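Local atomic coordinates of ribulose bisphosphate carboxylase small chain (Galdieria sulphuraria, PDB entry 4F0H), a protein that forms the small subunit of the hexadecameric carbon-fixing enzyme RuBisCO, probably stabilising the assembly of catalytic large subunits. Residues N101-R113 and S124-Y138. Numbering follows the deposited sequence.
Sequences NRPKHEPGFNLIR and SIQAYETYKPEDQRY
Tyr138, the C-terminal residue, lays one face of its ring over Pro103, whose CG stands 3.7 Å from the ring centroid in a CH-pi contact. The opposite face rests near its rim on Glu129 CG, which makes the ring the filling of a sandwich. From its edge the hydroxyl OH donates to the syn lone pair of Glu106 OE2 at 2.6 Å, the carboxylate standing 79° to the ring. That oxygen also hydrogen-bonds Tyr79 OH of strand 79-86, while Glu106 OE1 turns its anti lone pair to Gly108 N and accepts a hydrogen bond from a water that also donates to Gly108 O and accepts from Glu129 N. Replacing Tyr138 with an alanine would probably leave Pro103 and Glu129 facing a gap and deprive Glu106 of one of its donors.

Further along, Tyr128 lies across the backbone of 108-110, with Asn110 N 3.5 Å above its ring plane, toward the rim; its OH hydrogen-bonds Thr130 O of a neighbouring small subunit. Asn110 extends with chi1 at -167°, CG opposite its backbone N, and ND2 donates to Tyr131 OH at 3.1 Å in the amide plane, almost straight (179°). Beyond this, strands 109-113 and 124-127 pair antiparallel, Phe109 CD2 meeting Ile125 CG2 at 3.4 Å. The whole illustrates a chain folding back after a hairpin, Tyr128 and Tyr131 packing on its first strand and Tyr138 on 103-107; such C-terminal hairpins, four to a beta-barrel, characterise red-type RuBisCO small subunits.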
# COMPACT_ATOMS: atom_id res chain seq x y z
N ASN B 101 -22.39 49.46 2.58
CA ASN B 101 -21.54 50.32 3.41
C ASN B 101 -20.14 49.81 3.51
O ASN B 101 -19.96 48.62 3.77
CB ASN B 101 -22.13 50.39 4.80
CG ASN B 101 -21.50 51.46 5.65
OD1 ASN B 101 -20.74 51.17 6.57
ND2 ASN B 101 -21.79 52.71 5.34
N ARG B 102 -19.15 50.70 3.37
CA ARG B 102 -17.73 50.36 3.59
C ARG B 102 -17.15 51.21 4.69
O ARG B 102 -17.52 52.35 4.84
CB ARG B 102 -16.90 50.66 2.33
CG ARG B 102 -17.38 49.88 1.15
CD ARG B 102 -16.73 50.40 -0.18
NE ARG B 102 -17.28 49.56 -1.24
CZ ARG B 102 -16.80 48.38 -1.60
NH1 ARG B 102 -15.68 47.91 -1.06
NH2 ARG B 102 -17.44 47.72 -2.54
N PRO B 103 -16.20 50.69 5.47
CA PRO B 103 -15.47 51.59 6.38
C PRO B 103 -14.69 52.67 5.58
O PRO B 103 -14.62 52.61 4.35
CB PRO B 103 -14.59 50.65 7.17
CG PRO B 103 -14.45 49.46 6.24
CD PRO B 103 -15.78 49.29 5.62
N LYS B 104 -14.19 53.72 6.26
CA LYS B 104 -13.66 54.87 5.51
C LYS B 104 -12.31 54.57 4.91
O LYS B 104 -11.95 55.10 3.87
CB LYS B 104 -13.53 56.11 6.42
CG LYS B 104 -14.79 56.99 6.43
CD LYS B 104 -15.00 57.69 7.78
CE LYS B 104 -16.51 57.88 8.05
NZ LYS B 104 -17.24 58.45 6.84
N HIS B 105 -11.54 53.70 5.56
CA HIS B 105 -10.27 53.33 4.94
C HIS B 105 -10.09 51.83 5.07
O HIS B 105 -10.25 51.28 6.15
CB HIS B 105 -9.09 54.07 5.60
CG HIS B 105 -7.76 53.62 5.11
ND1 HIS B 105 -6.89 52.87 5.89
CD2 HIS B 105 -7.15 53.77 3.90
CE1 HIS B 105 -5.80 52.60 5.18
NE2 HIS B 105 -5.94 53.13 3.98
N GLU B 106 -9.78 51.18 3.97
CA GLU B 106 -9.44 49.74 3.97
C GLU B 106 -7.92 49.50 3.79
O GLU B 106 -7.40 49.73 2.71
CB GLU B 106 -10.17 49.01 2.84
CG GLU B 106 -9.83 47.47 2.78
CD GLU B 106 -10.08 46.79 4.17
OE1 GLU B 106 -9.11 46.33 4.78
OE2 GLU B 106 -11.24 46.73 4.67
N PRO B 107 -7.21 49.05 4.83
CA PRO B 107 -5.78 48.77 4.66
C PRO B 107 -5.47 47.47 3.89
O PRO B 107 -4.35 47.36 3.34
CB PRO B 107 -5.27 48.63 6.09
CG PRO B 107 -6.44 48.02 6.79
CD PRO B 107 -7.64 48.81 6.21
N GLY B 108 -6.41 46.50 3.85
CA GLY B 108 -6.19 45.33 2.99
C GLY B 108 -5.64 44.14 3.80
O GLY B 108 -6.03 43.94 4.95
N PHE B 109 -4.77 43.35 3.17
CA PHE B 109 -4.46 41.99 3.63
C PHE B 109 -2.99 41.70 3.72
O PHE B 109 -2.28 42.11 2.87
CB PHE B 109 -5.03 40.93 2.71
CG PHE B 109 -6.54 40.85 2.74
CD1 PHE B 109 -7.31 41.53 1.80
CD2 PHE B 109 -7.19 40.12 3.71
CE1 PHE B 109 -8.72 41.44 1.83
CE2 PHE B 109 -8.58 40.04 3.73
CZ PHE B 109 -9.35 40.70 2.79
N ASN B 110 -2.57 41.01 4.77
CA ASN B 110 -1.22 40.49 4.85
C ASN B 110 -1.22 39.15 4.13
O ASN B 110 -2.15 38.41 4.28
CB ASN B 110 -0.76 40.31 6.32
CG ASN B 110 0.80 40.07 6.42
OD1 ASN B 110 1.58 40.27 5.43
ND2 ASN B 110 1.24 39.64 7.57
N LEU B 111 -0.18 38.87 3.34
CA LEU B 111 0.00 37.55 2.72
C LEU B 111 1.16 36.81 3.43
O LEU B 111 2.32 37.29 3.44
CB LEU B 111 0.21 37.64 1.19
CG LEU B 111 0.53 36.36 0.43
CD1 LEU B 111 -0.62 35.52 0.27
CD2 LEU B 111 1.07 36.71 -0.99
N ILE B 112 0.84 35.63 3.99
CA ILE B 112 1.80 34.82 4.77
C ILE B 112 2.19 33.58 3.96
O ILE B 112 1.32 32.94 3.39
CB ILE B 112 1.17 34.39 6.08
CG1 ILE B 112 0.82 35.66 6.88
CG2 ILE B 112 2.22 33.57 6.85
CD1 ILE B 112 -0.39 35.68 7.52
N ARG B 113 3.48 33.30 3.84
CA ARG B 113 3.95 32.16 3.02
C ARG B 113 4.70 31.20 3.92
O ARG B 113 5.84 31.49 4.34
CB ARG B 113 4.96 32.68 2.07
CG ARG B 113 4.37 33.77 1.17
CD ARG B 113 5.48 34.30 0.28
NE ARG B 113 4.87 35.07 -0.78
CZ ARG B 113 4.78 36.39 -0.79
NH1 ARG B 113 5.29 37.09 0.23
NH2 ARG B 113 4.23 37.02 -1.84
N SER B 124 -1.51 31.86 3.90
CA SER B 124 -2.65 32.49 4.52
C SER B 124 -2.73 33.97 4.11
O SER B 124 -1.75 34.66 3.83
CB SER B 124 -2.62 32.44 6.04
OG SER B 124 -1.95 31.29 6.53
N ILE B 125 -3.95 34.46 4.20
CA ILE B 125 -4.27 35.83 4.01
C ILE B 125 -4.95 36.28 5.29
O ILE B 125 -5.81 35.60 5.80
CB ILE B 125 -5.24 35.84 2.78
CG1 ILE B 125 -4.38 35.77 1.49
CG2 ILE B 125 -6.23 37.01 2.78
CD1 ILE B 125 -5.20 35.27 0.28
N GLN B 126 -4.59 37.46 5.78
CA GLN B 126 -5.13 37.95 7.04
C GLN B 126 -5.41 39.45 6.92
O GLN B 126 -4.54 40.22 6.54
CB GLN B 126 -4.10 37.79 8.16
CG GLN B 126 -4.65 38.24 9.56
CD GLN B 126 -5.28 37.06 10.31
OE1 GLN B 126 -4.72 35.98 10.26
NE2 GLN B 126 -6.48 37.25 10.99
N ALA B 127 -6.63 39.88 7.17
CA ALA B 127 -6.90 41.29 7.01
C ALA B 127 -6.16 42.07 8.10
O ALA B 127 -6.20 41.69 9.28
CB ALA B 127 -8.43 41.56 7.07
N TYR B 128 -5.54 43.20 7.74
CA TYR B 128 -4.82 43.95 8.76
C TYR B 128 -5.69 44.35 9.92
O TYR B 128 -5.28 44.31 11.06
CB TYR B 128 -4.19 45.20 8.12
CG TYR B 128 -2.99 44.77 7.34
CD1 TYR B 128 -2.95 44.85 5.94
CD2 TYR B 128 -1.90 44.23 8.01
CE1 TYR B 128 -1.86 44.44 5.24
CE2 TYR B 128 -0.77 43.82 7.28
CZ TYR B 128 -0.76 43.90 5.93
OH TYR B 128 0.39 43.49 5.23
N GLU B 129 -6.94 44.73 9.66
CA GLU B 129 -7.71 45.18 10.83
C GLU B 129 -7.93 44.03 11.82
O GLU B 129 -8.25 44.27 12.96
CB GLU B 129 -9.01 45.84 10.42
CG GLU B 129 -8.67 47.18 9.77
CD GLU B 129 -8.09 48.16 10.80
OE1 GLU B 129 -8.75 48.43 11.85
OE2 GLU B 129 -6.97 48.65 10.56
N THR B 130 -7.75 42.78 11.40
CA THR B 130 -8.07 41.71 12.36
C THR B 130 -6.87 41.43 13.24
O THR B 130 -6.94 40.56 14.09
CB THR B 130 -8.47 40.39 11.66
OG1 THR B 130 -7.39 39.96 10.83
CG2 THR B 130 -9.71 40.57 10.82
N TYR B 131 -5.74 42.12 13.01
CA TYR B 131 -4.77 42.08 14.05
C TYR B 131 -5.22 42.90 15.26
O TYR B 131 -4.54 42.89 16.29
CB TYR B 131 -3.39 42.56 13.60
CG TYR B 131 -2.71 41.64 12.62
CD1 TYR B 131 -2.16 40.44 13.03
CD2 TYR B 131 -2.59 42.00 11.28
CE1 TYR B 131 -1.48 39.63 12.16
CE2 TYR B 131 -1.93 41.19 10.40
CZ TYR B 131 -1.40 40.00 10.84
OH TYR B 131 -0.74 39.21 9.97
N LYS B 132 -6.38 43.58 15.16
CA LYS B 132 -6.95 44.36 16.32
C LYS B 132 -8.20 43.68 16.82
O LYS B 132 -8.84 43.01 16.04
CB LYS B 132 -7.37 45.73 15.88
CG LYS B 132 -6.25 46.53 15.21
CD LYS B 132 -6.83 47.88 14.88
CE LYS B 132 -5.88 48.76 14.10
NZ LYS B 132 -6.83 49.57 13.30
N PRO B 133 -8.57 43.85 18.13
CA PRO B 133 -9.88 43.34 18.60
C PRO B 133 -11.05 43.98 17.81
O PRO B 133 -10.95 45.13 17.36
CB PRO B 133 -9.91 43.79 20.06
CG PRO B 133 -8.40 43.79 20.42
CD PRO B 133 -7.81 44.44 19.24
N GLU B 134 -12.14 43.25 17.64
CA GLU B 134 -13.36 43.76 16.97
C GLU B 134 -13.74 45.18 17.31
O GLU B 134 -14.14 45.97 16.43
CB GLU B 134 -14.54 42.83 17.32
CG GLU B 134 -14.90 42.02 16.14
CD GLU B 134 -15.92 40.92 16.43
OE1 GLU B 134 -17.05 41.22 16.85
OE2 GLU B 134 -15.57 39.74 16.20
N ASP B 135 -13.68 45.53 18.59
CA ASP B 135 -14.26 46.79 19.00
C ASP B 135 -13.27 47.88 18.66
O ASP B 135 -13.59 49.04 18.83
CB ASP B 135 -14.57 46.80 20.50
CG ASP B 135 -13.29 46.77 21.33
OD1 ASP B 135 -12.43 45.88 21.10
OD2 ASP B 135 -13.12 47.67 22.18
N GLN B 136 -12.08 47.53 18.18
CA GLN B 136 -11.14 48.56 17.72
C GLN B 136 -10.85 48.64 16.24
O GLN B 136 -9.92 49.36 15.84
CB GLN B 136 -9.81 48.41 18.40
CG GLN B 136 -9.80 48.93 19.80
CD GLN B 136 -8.80 48.16 20.66
OE1 GLN B 136 -9.19 47.51 21.66
NE2 GLN B 136 -7.52 48.18 20.26
N ARG B 137 -11.56 47.93 15.39
CA ARG B 137 -11.19 48.03 13.96
C ARG B 137 -11.79 49.24 13.30
O ARG B 137 -12.86 49.70 13.73
CB ARG B 137 -11.56 46.74 13.20
CG ARG B 137 -11.08 45.56 13.95
CD ARG B 137 -11.61 44.26 13.38
NE ARG B 137 -11.06 43.14 14.13
CZ ARG B 137 -11.56 41.91 14.07
NH1 ARG B 137 -12.67 41.67 13.35
NH2 ARG B 137 -11.00 40.94 14.81
N TYR B 138 -11.11 49.69 12.24
CA TYR B 138 -11.57 50.71 11.32
C TYR B 138 -12.00 51.94 12.03
O TYR B 138 -11.18 52.32 12.85
CB TYR B 138 -12.74 50.20 10.47
CG TYR B 138 -12.42 49.04 9.58
CD1 TYR B 138 -11.67 49.20 8.39
CD2 TYR B 138 -12.90 47.79 9.89
CE1 TYR B 138 -11.41 48.16 7.58
CE2 TYR B 138 -12.64 46.71 9.10
CZ TYR B 138 -11.89 46.89 7.93
OH TYR B 138 -11.64 45.83 7.12
OXT TYR B 138 -13.13 52.52 11.79
O HOH W 1 -8.24 44.95 6.91